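Local structure of thioredoxin domain-containing protein (Aeropyrum pernix, 3HA9) at residues 148-152 with 153-157. The protein is of unknown function but has a thioredoxin-like fold and is probably an oxidoreductase with antioxidant activity. Numbering follows the deposited sequence.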
loop_
_atom_site.group_PDB
_atom_site.type_symbol
_atom_site.label_atom_id
_atom_site.label_comp_id
_atom_site.label_asym_id
_atom_site.label_seq_id
_atom_site.Cartn_x
_atom_site.Cartn_y
_atom_site.Cartn_z
ATOM N N THR A 148 7.903 5.367 6.695
ATOM C CA THR A 148 7.291 4.731 7.857
ATOM C C THR A 148 6.555 5.763 8.711
ATOM O O THR A 148 7.044 6.879 8.922
ATOM C CB THR A 148 8.339 3.978 8.708
ATOM O OG1 THR A 148 8.892 2.908 7.937
ATOM C CG2 THR A 148 7.697 3.378 9.932
ATOM N N THR A 149 5.362 5.376 9.162
ATOM C CA THR A 149 4.549 6.153 10.105
ATOM C C THR A 149 4.615 7.676 9.890
ATOM O O THR A 149 5.100 8.405 10.768
ATOM C CB THR A 149 4.890 5.796 11.589
ATOM O OG1 THR A 149 6.276 6.079 11.855
ATOM C CG2 THR A 149 4.598 4.317 11.879
ATOM N N PRO A 150 4.147 8.164 8.720
ATOM C CA PRO A 150 4.079 9.623 8.562
ATOM C C PRO A 150 3.022 10.231 9.481
ATOM O O PRO A 150 2.039 9.570 9.804
ATOM C CB PRO A 150 3.650 9.794 7.102
ATOM C CG PRO A 150 2.949 8.519 6.762
ATOM C CD PRO A 150 3.714 7.464 7.491
ATOM N N SER A 151 3.219 11.482 9.895
ATOM C CA SER A 151 2.240 12.167 10.729
ATOM C C SER A 151 1.046 12.651 9.907
ATOM O O SER A 151 1.117 12.703 8.678
ATOM C CB SER A 151 2.896 13.365 11.405
ATOM O OG SER A 151 3.212 14.356 10.438
ATOM N N LEU A 152 -0.045 13.019 10.588
ATOM C CA LEU A 152 -1.223 13.582 9.912
ATOM C C LEU A 152 -0.850 14.833 9.115
ATOM O O LEU A 152 -1.309 15.016 7.984
ATOM C CB LEU A 152 -2.344 13.916 10.917
ATOM C CG LEU A 152 -3.629 14.519 10.338
ATOM C CD1 LEU A 152 -4.197 13.639 9.224
ATOM C CD2 LEU A 152 -4.685 14.759 11.433
ATOM N N GLY A 153 -0.029 15.689 9.727
ATOM C CA GLY A 153 0.472 16.896 9.086
ATOM C C GLY A 153 1.191 16.620 7.778
ATOM O O GLY A 153 0.983 17.328 6.786
ATOM N N GLU A 154 2.025 15.574 7.775
ATOM C CA GLU A 154 2.776 15.182 6.579
ATOM C C GLU A 154 1.836 14.702 5.482
ATOM O O GLU A 154 1.966 15.113 4.324
ATOM C CB GLU A 154 3.804 14.097 6.902
ATOM C CG GLU A 154 4.810 14.486 7.952
ATOM C CD GLU A 154 5.891 13.453 8.123
ATOM O OE1 GLU A 154 6.881 13.523 7.362
ATOM O OE2 GLU A 154 5.767 12.582 9.019
ATOM N N LEU A 155 0.879 13.851 5.854
ATOM C CA LEU A 155 -0.091 13.322 4.900
ATOM C C LEU A 155 -0.930 14.454 4.288
ATOM O O LEU A 155 -1.080 14.527 3.069
ATOM C CB LEU A 155 -0.999 12.285 5.571
ATOM C CG LEU A 155 -0.357 10.997 6.090
ATOM C CD1 LEU A 155 -1.362 10.261 6.987
ATOM C CD2 LEU A 155 0.106 10.096 4.952
ATOM N N GLU A 156 -1.449 15.340 5.141
ATOM C CA GLU A 156 -2.228 16.497 4.692
ATOM C C GLU A 156 -1.451 17.347 3.688
ATOM O O GLU A 156 -1.976 17.690 2.621
ATOM C CB GLU A 156 -2.653 17.376 5.880
ATOM C CG GLU A 156 -3.915 16.902 6.590
ATOM C CD GLU A 156 -5.216 17.389 5.942
ATOM O OE1 GLU A 156 -5.225 17.760 4.743
ATOM O OE2 GLU A 156 -6.250 17.384 6.637
ATOM N N SER A 157 -0.214 17.682 4.051
ATOM C CA SER A 157 0.655 18.488 3.193
ATOM C C SER A 157 0.792 17.858 1.811
ATOM O O SER A 157 0.710 18.546 0.798
ATOM C CB SER A 157 2.033 18.670 3.831
ATOM O OG SER A 157 2.949 19.243 2.909
#
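The E154 side chain folds back along the chain onto S151. E154 CB packs beside S151 O at 3.5 Å. E154 CG, set anti to the carbonyl carbon of its own residue (chi1 -58°), passes 3.0 Å from S151 OG. From there the chain, extended beyond CG, carries the carboxylate back to the S151 backbone, where E154 OE2 accepts from S151 N at 2.9 Å. That bond is nearly straight, at 170°, yet it enters on the anti side of the carboxylate and 26° out of its plane. S151 OG returns the exchange by accepting from E154 N at 3.2 Å; its own bond to OE2 is weak. The backbone amides of S151 and E154 are thus both bonded to side chains, while L155 N to S151 O and E156 N to L152 O begin the regular helical bonding. On the buried side, P150 CG lies 3.7 Å from L155 CD2, and both residues also touch I134 of strand 133-138. The E156 carboxylate is engaged by Y66 (hydrogen bond, OE1) and K65 (salt bridge, OE2). The reciprocal S151–E154 bonds define a capping box, with S151 as N-cap of helix 152-161, which follows edge strand 143-148 and packs beside helix 52-65 in this thioredoxin-like fold.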